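Local coordinates for kelch repeat and BTB domain-containing protein A55 (Vaccinia virus WR, PDB 6I2M), which probably serves as a substrate-specific adapter of CUL3-containing E3 ubiquitin ligases that send host proteins to the proteasome, seen here in its N-terminal BTB-containing part, at residues Leu75-Ile79 and Ile103-Glu109; Arg19-Ile25 and Asn33-Leu39; Ser71-Leu75 and Tyr93-Ala98. All blocks are in the same frame, centred on the assembly; numbering follows the deposited sequence.

All three contacts lie within the BTB/POZ domain, whose BTB module is responsible for binding CUL3. Helix 69-79 links interactions 1 and 3: L75 belongs to both, and their centres are 8 Å apart. Helices 91-101 and 104-116 follow each other in the chain, and where they meet I103 N lies 3.1 Å from A98 O, probably a hydrogen bond. Interaction 2, the hairpin and the helix start after it, is centred about 17 Å from interaction 1 but touches it through I76 and I79, as where I76 CD1 meets I25 CD1 at 3.8 Å. Interactions 1 and 2 also reach the second subunit. Interactions 2 and 3 do not touch.

Interaction 1 of 3, residues Leu75-Ile79 and Ile103-Glu109; sequences LIDYI and IGSAITE
The phenol of Y78 reaches from helix 69-79 to S105, A106 and E109 on helix 104-116, joining two elements of the helical part of the BTB/POZ fold. The short helical segments run 114° apart, with their axes 10.6 Å from each other at the closest. CG lies anti to the backbone N of Y78 (chi1 -176°), which carries the ring toward helix 104-116. Its hydroxyl then lies between two oxygens: Y78 OH is 2.8 Å from the backbone S105 O and 2.8 Å from E109 OE2. The carboxylate comes from the opposite direction and sits at the ring edge, its plane almost perpendicular to the ring. E109 OE2 has a second donor in the amino terminus of M1 of the second subunit, so this partly exposed acid lies where the two chains meet; a positive charge there would probably favour its ionised form. Within helix 104-116, T108 OG1 is satisfied by G104 O one turn back, a bond of 2.9 Å in the carbonyl plane, while I103 O takes the backbone N of I107. On helix 69-79, the carboxylate of D77 turns elsewhere, forming a salt bridge with R15. Beside this polar end the contact is apolar. I103, at the N-cap position, projects its extended side chain so that CD1 meets the ring edge of Y78 and packs against I79 CG1 at 3.7 Å. I79 continues from there onto I38 and A42 of helix 36-42. A106, whose CB also lies 3.8 Å from Y78 CE2, receives the tip of L75: CD2 of that leucine rests 3.6 Å from A106 CB.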
loop_
_atom_site.group_PDB
_atom_site.type_symbol
_atom_site.label_atom_id
_atom_site.label_comp_id
_atom_site.label_asym_id
_atom_site.label_seq_id
_atom_site.Cartn_x
_atom_site.Cartn_y
_atom_site.Cartn_z
ATOM N N LEU A 75 -5.606 1.713 -15.440
ATOM C CA LEU A 75 -6.333 1.214 -14.274
ATOM C C LEU A 75 -5.427 0.353 -13.401
ATOM O O LEU A 75 -5.534 0.426 -12.180
ATOM C CB LEU A 75 -7.604 0.452 -14.676
ATOM C CG LEU A 75 -8.822 1.313 -15.010
ATOM C CD1 LEU A 75 -9.825 0.537 -15.816
ATOM C CD2 LEU A 75 -9.483 1.853 -13.765
ATOM N N ILE A 76 -4.511 -0.427 -14.023
ATOM C CA ILE A 76 -3.517 -1.243 -13.311
ATOM C C ILE A 76 -2.520 -0.277 -12.650
ATOM O O ILE A 76 -2.162 -0.480 -11.491
ATOM C CB ILE A 76 -2.839 -2.307 -14.227
ATOM C CG1 ILE A 76 -3.870 -3.346 -14.719
ATOM C CG2 ILE A 76 -1.663 -3.012 -13.517
ATOM C CD1 ILE A 76 -3.533 -3.985 -16.051
ATOM N N ASP A 77 -2.144 0.811 -13.362
ATOM C CA ASP A 77 -1.264 1.868 -12.850
ATOM C C ASP A 77 -1.916 2.562 -11.646
ATOM O O ASP A 77 -1.212 2.951 -10.714
ATOM C CB ASP A 77 -0.930 2.895 -13.950
ATOM C CG ASP A 77 0.009 2.404 -15.043
ATOM O OD1 ASP A 77 0.840 1.510 -14.761
ATOM O OD2 ASP A 77 -0.071 2.933 -16.172
ATOM N N TYR A 78 -3.266 2.677 -11.658
ATOM C CA TYR A 78 -4.056 3.250 -10.566
ATOM C C TYR A 78 -4.079 2.302 -9.358
ATOM O O TYR A 78 -4.065 2.783 -8.222
ATOM C CB TYR A 78 -5.481 3.607 -11.030
ATOM C CG TYR A 78 -6.313 4.296 -9.970
ATOM C CD1 TYR A 78 -6.102 5.634 -9.648
ATOM C CD2 TYR A 78 -7.314 3.611 -9.288
ATOM C CE1 TYR A 78 -6.859 6.270 -8.667
ATOM C CE2 TYR A 78 -8.077 4.237 -8.304
ATOM C CZ TYR A 78 -7.851 5.569 -8.000
ATOM O OH TYR A 78 -8.604 6.194 -7.035
ATOM N N ILE A 79 -4.099 0.965 -9.604
ATOM C CA ILE A 79 -4.053 -0.079 -8.563
ATOM C C ILE A 79 -2.686 0.031 -7.857
ATOM O O ILE A 79 -2.609 -0.107 -6.635
ATOM C CB ILE A 79 -4.348 -1.504 -9.145
ATOM C CG1 ILE A 79 -5.804 -1.608 -9.653
ATOM C CG2 ILE A 79 -4.067 -2.616 -8.125
ATOM C CD1 ILE A 79 -6.071 -2.655 -10.752
ATOM N N ILE A 103 -13.841 -2.044 -9.651
ATOM C CA ILE A 103 -12.855 -1.380 -8.797
ATOM C C ILE A 103 -13.518 -0.128 -8.200
ATOM O O ILE A 103 -13.806 0.829 -8.925
ATOM C CB ILE A 103 -11.466 -1.131 -9.478
ATOM C CG1 ILE A 103 -10.581 -0.175 -8.630
ATOM C CG2 ILE A 103 -11.599 -0.666 -10.938
ATOM C CD1 ILE A 103 -9.118 -0.142 -8.953
ATOM N N GLY A 104 -13.801 -0.190 -6.898
ATOM C CA GLY A 104 -14.462 0.871 -6.143
ATOM C C GLY A 104 -13.705 2.181 -6.078
ATOM O O GLY A 104 -14.312 3.255 -6.126
ATOM N N SER A 105 -12.369 2.089 -5.965
ATOM C CA SER A 105 -11.439 3.216 -5.881
ATOM C C SER A 105 -11.403 4.045 -7.169
ATOM O O SER A 105 -11.245 5.265 -7.106
ATOM C CB SER A 105 -10.041 2.709 -5.549
ATOM O OG SER A 105 -10.011 2.075 -4.281
ATOM N N ALA A 106 -11.549 3.379 -8.328
ATOM C CA ALA A 106 -11.525 4.010 -9.645
ATOM C C ALA A 106 -12.903 4.439 -10.146
ATOM O O ALA A 106 -12.989 5.437 -10.863
ATOM C CB ALA A 106 -10.865 3.089 -10.649
ATOM N N ILE A 107 -13.973 3.692 -9.784
ATOM C CA ILE A 107 -15.347 4.009 -10.194
ATOM C C ILE A 107 -15.812 5.333 -9.556
ATOM O O ILE A 107 -16.527 6.095 -10.205
ATOM C CB ILE A 107 -16.341 2.822 -9.982
ATOM C CG1 ILE A 107 -17.591 2.960 -10.884
ATOM C CG2 ILE A 107 -16.712 2.602 -8.501
ATOM C CD1 ILE A 107 -18.380 1.660 -11.146
ATOM N N THR A 108 -15.364 5.621 -8.314
ATOM C CA THR A 108 -15.701 6.852 -7.592
ATOM C C THR A 108 -14.936 8.054 -8.156
ATOM O O THR A 108 -15.556 9.085 -8.414
ATOM C CB THR A 108 -15.540 6.689 -6.069
ATOM O OG1 THR A 108 -14.239 6.179 -5.774
ATOM C CG2 THR A 108 -16.614 5.795 -5.454
ATOM N N GLU A 109 -13.607 7.909 -8.377
ATOM C CA GLU A 109 -12.735 8.958 -8.924
ATOM C C GLU A 109 -13.170 9.411 -10.328
ATOM O O GLU A 109 -13.069 10.599 -10.641
ATOM C CB GLU A 109 -11.261 8.509 -8.915
ATOM C CG GLU A 109 -10.268 9.659 -8.972
ATOM C CD GLU A 109 -8.817 9.275 -8.757
ATOM O OE1 GLU A 109 -8.038 9.322 -9.736
ATOM O OE2 GLU A 109 -8.455 8.937 -7.606
#

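Interaction 2 of 3, residues Arg19-Ile25 and Asn33-Leu39; sequences RFCDISI and NAHKLIL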
loop_
_atom_site.group_PDB
_atom_site.type_symbol
_atom_site.label_atom_id
_atom_site.label_comp_id
_atom_site.label_asym_id
_atom_site.label_seq_id
_atom_site.Cartn_x
_atom_site.Cartn_y
_atom_site.Cartn_z
ATOM N N ARG A 19 9.828 -8.844 -11.386
ATOM C CA ARG A 19 9.969 -9.580 -10.131
ATOM C C ARG A 19 8.617 -9.935 -9.513
ATOM O O ARG A 19 7.720 -9.089 -9.456
ATOM C CB ARG A 19 10.801 -8.770 -9.124
ATOM C CG ARG A 19 12.302 -8.785 -9.391
ATOM C CD ARG A 19 13.076 -8.195 -8.226
ATOM N NE ARG A 19 12.946 -9.004 -7.013
ATOM C CZ ARG A 19 13.572 -8.755 -5.868
ATOM N NH1 ARG A 19 14.389 -7.712 -5.763
ATOM N NH2 ARG A 19 13.394 -9.546 -4.821
ATOM N N PHE A 20 8.486 -11.199 -9.050
ATOM C CA PHE A 20 7.310 -11.790 -8.383
ATOM C C PHE A 20 6.030 -11.840 -9.250
ATOM O O PHE A 20 4.995 -12.306 -8.763
ATOM C CB PHE A 20 7.020 -11.106 -7.028
ATOM C CG PHE A 20 8.190 -11.039 -6.079
ATOM C CD1 PHE A 20 8.508 -12.119 -5.264
ATOM C CD2 PHE A 20 8.958 -9.885 -5.976
ATOM C CE1 PHE A 20 9.585 -12.053 -4.377
ATOM C CE2 PHE A 20 10.034 -9.819 -5.089
ATOM C CZ PHE A 20 10.343 -10.905 -4.299
ATOM N N CYS A 21 6.107 -11.391 -10.523
ATOM C CA CYS A 21 4.981 -11.378 -11.461
ATOM C C CYS A 21 4.487 -12.789 -11.772
ATOM O O CYS A 21 5.208 -13.587 -12.377
ATOM C CB CYS A 21 5.330 -10.605 -12.730
ATOM S SG CYS A 21 5.342 -8.806 -12.522
ATOM N N ASP A 22 3.265 -13.098 -11.312
ATOM C CA ASP A 22 2.647 -14.413 -11.475
ATOM C C ASP A 22 1.359 -14.388 -12.324
ATOM O O ASP A 22 0.644 -15.393 -12.382
ATOM C CB ASP A 22 2.423 -15.076 -10.099
ATOM C CG ASP A 22 1.489 -14.350 -9.143
ATOM O OD1 ASP A 22 1.446 -13.099 -9.179
ATOM O OD2 ASP A 22 0.820 -15.032 -8.340
ATOM N N ILE A 23 1.091 -13.260 -13.019
ATOM C CA ILE A 23 -0.082 -13.100 -13.886
ATOM C C ILE A 23 0.198 -12.131 -15.054
ATOM O O ILE A 23 0.970 -11.180 -14.908
ATOM C CB ILE A 23 -1.374 -12.738 -13.078
ATOM C CG1 ILE A 23 -2.666 -12.949 -13.903
ATOM C CG2 ILE A 23 -1.330 -11.341 -12.456
ATOM C CD1 ILE A 23 -3.058 -14.392 -14.107
ATOM N N SER A 24 -0.428 -12.407 -16.214
ATOM C CA SER A 24 -0.314 -11.613 -17.436
ATOM C C SER A 24 -1.699 -11.359 -18.042
ATOM O O SER A 24 -2.504 -12.288 -18.162
ATOM C CB SER A 24 0.586 -12.315 -18.452
ATOM O OG SER A 24 1.874 -12.596 -17.928
ATOM N N ILE A 25 -1.976 -10.097 -18.408
ATOM C CA ILE A 25 -3.245 -9.688 -19.017
ATOM C C ILE A 25 -3.029 -9.454 -20.516
ATOM O O ILE A 25 -2.168 -8.661 -20.901
ATOM C CB ILE A 25 -3.893 -8.482 -18.274
ATOM C CG1 ILE A 25 -4.225 -8.860 -16.812
ATOM C CG2 ILE A 25 -5.153 -7.979 -19.003
ATOM C CD1 ILE A 25 -4.115 -7.731 -15.805
ATOM N N ASN A 33 2.160 -7.371 -17.395
ATOM C CA ASN A 33 2.575 -8.266 -16.315
ATOM C C ASN A 33 2.342 -7.618 -14.951
ATOM O O ASN A 33 2.762 -6.480 -14.726
ATOM C CB ASN A 33 4.035 -8.696 -16.483
ATOM C CG ASN A 33 4.260 -9.646 -17.632
ATOM O OD1 ASN A 33 3.985 -10.847 -17.542
ATOM N ND2 ASN A 33 4.775 -9.130 -18.737
ATOM N N ALA A 34 1.654 -8.339 -14.050
ATOM C CA ALA A 34 1.333 -7.871 -12.701
ATOM C C ALA A 34 1.350 -9.014 -11.670
ATOM O O ALA A 34 1.790 -10.124 -11.985
ATOM C CB ALA A 34 -0.023 -7.170 -12.704
ATOM N N HIS A 35 0.889 -8.730 -10.438
ATOM C CA HIS A 35 0.818 -9.689 -9.333
ATOM C C HIS A 35 -0.647 -10.009 -9.015
ATOM O O HIS A 35 -1.476 -9.093 -8.975
ATOM C CB HIS A 35 1.540 -9.134 -8.092
ATOM C CG HIS A 35 2.929 -8.649 -8.374
ATOM N ND1 HIS A 35 3.159 -7.413 -8.953
ATOM C CD2 HIS A 35 4.118 -9.253 -8.154
ATOM C CE1 HIS A 35 4.472 -7.306 -9.065
ATOM N NE2 HIS A 35 5.092 -8.390 -8.601
ATOM N N LYS A 36 -0.960 -11.308 -8.808
ATOM C CA LYS A 36 -2.305 -11.822 -8.501
ATOM C C LYS A 36 -2.936 -11.177 -7.267
ATOM O O LYS A 36 -4.122 -10.847 -7.289
ATOM C CB LYS A 36 -2.279 -13.350 -8.322
ATOM C CG LYS A 36 -2.257 -14.132 -9.623
ATOM C CD LYS A 36 -2.383 -15.620 -9.354
ATOM C CE LYS A 36 -2.192 -16.444 -10.600
ATOM N NZ LYS A 36 -2.363 -17.893 -10.326
ATOM N N LEU A 37 -2.136 -11.008 -6.198
ATOM C CA LEU A 37 -2.528 -10.434 -4.910
ATOM C C LEU A 37 -2.924 -8.952 -5.008
ATOM O O LEU A 37 -3.941 -8.559 -4.433
ATOM C CB LEU A 37 -1.379 -10.646 -3.900
ATOM C CG LEU A 37 -1.433 -9.913 -2.561
ATOM C CD1 LEU A 37 -2.372 -10.604 -1.582
ATOM C CD2 LEU A 37 -0.055 -9.813 -1.966
ATOM N N ILE A 38 -2.113 -8.144 -5.727
ATOM C CA ILE A 38 -2.306 -6.700 -5.924
ATOM C C ILE A 38 -3.605 -6.402 -6.697
ATOM O O ILE A 38 -4.377 -5.544 -6.265
ATOM C CB ILE A 38 -1.038 -6.040 -6.566
ATOM C CG1 ILE A 38 0.265 -6.353 -5.773
ATOM C CG2 ILE A 38 -1.203 -4.531 -6.798
ATOM C CD1 ILE A 38 0.375 -5.828 -4.263
ATOM N N LEU A 39 -3.853 -7.126 -7.809
ATOM C CA LEU A 39 -5.058 -6.970 -8.633
ATOM C C LEU A 39 -6.332 -7.383 -7.887
ATOM O O LEU A 39 -7.388 -6.796 -8.119
ATOM C CB LEU A 39 -4.940 -7.767 -9.944
ATOM C CG LEU A 39 -3.977 -7.231 -11.006
ATOM C CD1 LEU A 39 -3.597 -8.321 -11.980
ATOM C CD2 LEU A 39 -4.577 -6.054 -11.766
#
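H35 turns its imidazole against the backbone of R19, F20 and C21, and most of its side-chain atoms have a neighbour. CB passes near D22 OD1. With CG beside the backbone N (chi1 -51°), the ring swings toward residues 19-21. CD2 then approaches F20 O at 3.2 Å, while F20 CB lies in the ring plane at the edge. One face is covered by C21 SG, 4.2 Å from the H35 ring centroid and 3.9 Å from CE1, which also nears R19 O. At the tip, NE2 donates to R19 O over 2.9 Å, with an N-H...O angle of 150°, and the acceptor is tilted slightly from the ring plane. ND1 is bonded to the hydroxyl of Y80, so both ring nitrogens have partners. This histidine occupies the N-cap position of helix 36-42, which follows the hairpin of strands 23-27 and 30-34 in the BTB fold. D22 and I23 both face A34 as a classic beta bulge, each backbone N giving A34 O only a weak bond; the return bond from A34 N to I23 O is shorter, 3.0 Å, and nearly straight. D22 also reaches the helix start: its OD1 accepts the backbone N of K36 at 3.0 Å and 171°, on the syn side of the carboxylate but tilted out of its plane, while OD2 lies along the aliphatic chain of K36. On the next, non-hydrogen-bonded pair, S24 OG donates to N33 OD1 (2.8 Å) from above the amide carbonyl plane. Across the sheet from that pair, I23 CG2 and I25 CD1 both meet L39 CD1, the I25 and L39 side chains approaching tip to tip. The guanidinium of R19 binds S47 O of the second subunit, and H35 packs on L37 of that subunit.

Interaction 3 of 3, residues Ser71-Leu75 and Tyr93-Ala98; sequences SVNDL and YILSTA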
loop_
_atom_site.group_PDB
_atom_site.type_symbol
_atom_site.label_atom_id
_atom_site.label_comp_id
_atom_site.label_asym_id
_atom_site.label_seq_id
_atom_site.Cartn_x
_atom_site.Cartn_y
_atom_site.Cartn_z
ATOM N N SER A 71 -7.042 1.980 -21.308
ATOM C CA SER A 71 -7.938 2.052 -20.158
ATOM C C SER A 71 -7.500 1.036 -19.091
ATOM O O SER A 71 -7.286 1.430 -17.947
ATOM C CB SER A 71 -9.380 1.801 -20.590
ATOM O OG SER A 71 -10.276 1.866 -19.495
ATOM N N VAL A 72 -7.322 -0.252 -19.483
ATOM C CA VAL A 72 -6.883 -1.351 -18.606
ATOM C C VAL A 72 -5.492 -1.048 -18.015
ATOM O O VAL A 72 -5.315 -1.168 -16.803
ATOM C CB VAL A 72 -6.953 -2.751 -19.299
ATOM C CG1 VAL A 72 -6.405 -3.857 -18.402
ATOM C CG2 VAL A 72 -8.375 -3.094 -19.728
ATOM N N ASN A 73 -4.533 -0.618 -18.869
ATOM C CA ASN A 73 -3.155 -0.276 -18.491
ATOM C C ASN A 73 -3.093 0.825 -17.424
ATOM O O ASN A 73 -2.364 0.674 -16.442
ATOM C CB ASN A 73 -2.330 0.114 -19.727
ATOM C CG ASN A 73 -0.853 0.254 -19.457
ATOM O OD1 ASN A 73 -0.112 -0.732 -19.379
ATOM N ND2 ASN A 73 -0.392 1.485 -19.305
ATOM N N ASP A 74 -3.872 1.913 -17.607
ATOM C CA ASP A 74 -3.934 3.034 -16.665
ATOM C C ASP A 74 -4.637 2.652 -15.367
ATOM O O ASP A 74 -4.297 3.194 -14.315
ATOM C CB ASP A 74 -4.591 4.268 -17.306
ATOM C CG ASP A 74 -3.757 4.967 -18.369
ATOM O OD1 ASP A 74 -2.571 4.595 -18.542
ATOM O OD2 ASP A 74 -4.286 5.888 -19.024
ATOM N N LEU A 75 -5.606 1.713 -15.440
ATOM C CA LEU A 75 -6.333 1.214 -14.274
ATOM C C LEU A 75 -5.427 0.353 -13.401
ATOM O O LEU A 75 -5.534 0.426 -12.180
ATOM C CB LEU A 75 -7.604 0.452 -14.676
ATOM C CG LEU A 75 -8.822 1.313 -15.010
ATOM C CD1 LEU A 75 -9.825 0.537 -15.816
ATOM C CD2 LEU A 75 -9.483 1.853 -13.765
ATOM N N TYR A 93 -14.193 5.975 -21.264
ATOM C CA TYR A 93 -13.751 4.590 -21.436
ATOM C C TYR A 93 -13.160 3.971 -20.163
ATOM O O TYR A 93 -13.270 2.757 -19.989
ATOM C CB TYR A 93 -12.784 4.464 -22.627
ATOM C CG TYR A 93 -13.330 5.055 -23.912
ATOM C CD1 TYR A 93 -14.239 4.351 -24.698
ATOM C CD2 TYR A 93 -12.948 6.325 -24.335
ATOM C CE1 TYR A 93 -14.754 4.896 -25.873
ATOM C CE2 TYR A 93 -13.456 6.880 -25.509
ATOM C CZ TYR A 93 -14.359 6.161 -26.275
ATOM O OH TYR A 93 -14.860 6.703 -27.435
ATOM N N ILE A 94 -12.551 4.792 -19.276
ATOM C CA ILE A 94 -11.962 4.323 -18.010
ATOM C C ILE A 94 -13.071 3.878 -17.033
ATOM O O ILE A 94 -12.909 2.858 -16.362
ATOM C CB ILE A 94 -10.943 5.336 -17.392
ATOM C CG1 ILE A 94 -9.773 5.604 -18.372
ATOM C CG2 ILE A 94 -10.395 4.839 -16.034
ATOM C CD1 ILE A 94 -8.958 6.874 -18.105
ATOM N N LEU A 95 -14.207 4.608 -17.002
ATOM C CA LEU A 95 -15.357 4.288 -16.152
ATOM C C LEU A 95 -16.017 2.956 -16.548
ATOM O O LEU A 95 -16.357 2.171 -15.660
ATOM C CB LEU A 95 -16.380 5.447 -16.146
ATOM C CG LEU A 95 -17.646 5.276 -15.284
ATOM C CD1 LEU A 95 -17.339 5.392 -13.800
ATOM C CD2 LEU A 95 -18.695 6.289 -15.662
ATOM N N SER A 96 -16.177 2.699 -17.866
ATOM C CA SER A 96 -16.772 1.474 -18.422
ATOM C C SER A 96 -15.997 0.218 -18.020
ATOM O O SER A 96 -16.605 -0.783 -17.630
ATOM C CB SER A 96 -16.848 1.555 -19.943
ATOM O OG SER A 96 -17.758 2.553 -20.371
ATOM N N THR A 97 -14.655 0.282 -18.118
ATOM C CA THR A 97 -13.744 -0.809 -17.777
ATOM C C THR A 97 -13.697 -1.010 -16.255
ATOM O O THR A 97 -13.671 -2.155 -15.795
ATOM C CB THR A 97 -12.361 -0.568 -18.397
ATOM O OG1 THR A 97 -12.503 -0.101 -19.742
ATOM C CG2 THR A 97 -11.491 -1.808 -18.374
ATOM N N ALA A 98 -13.707 0.102 -15.483
ATOM C CA ALA A 98 -13.706 0.083 -14.017
ATOM C C ALA A 98 -15.006 -0.509 -13.476
ATOM O O ALA A 98 -14.988 -1.135 -12.418
ATOM C CB ALA A 98 -13.502 1.485 -13.464
#
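S71 OG reaches across to Y93, the first residue of 93-98, and donates to its backbone O at 3.2 Å. The hydroxyl stands above the carbonyl plane, at a C=O...OG angle of only 102°, so the bond is a side-on one. Y93 O is gripped a second time from its own helix by T97 OG1 at 3.0 Å, nearer to the direction of the C=O bond. The next residue, I94, brings the backbones together: its CA is 5.1 Å from S71 CA, and S71 OG lies against I94 CA. I94 CG2 meets L75 CD2 at 3.9 Å, the two side chains sliding past each other in opposite directions. Beyond the contact, I94 also packs on C110 of helix 104-116; L95 points away from 71-75 and packs on I107 and C110. Here helix 69-79 packs against the first helix of the 91-101/104-116 helical hairpin of the BTB fold; the axes of the short segments cross at -74° and come within 9.5 Å. T97 divides its side chain between polar and apolar work. Its first torsion (chi1 -43°) sets OG1 beside the backbone N, 3.0 Å from S71 OG, and leaves CG2 anti to that N, where it meets V72 CG2 and L75 CD1. The methyl-to-methyl approach of T97 CG2 to V72 CG2 is 3.6 Å, the two side chains crossing at about a right angle. L67, in a loop, packs on both V72 and T97. A98 comes last: L75 forks over this turn, CD1 lying on T97 CB and CD2 reaching A98 CB at 4.0 Å.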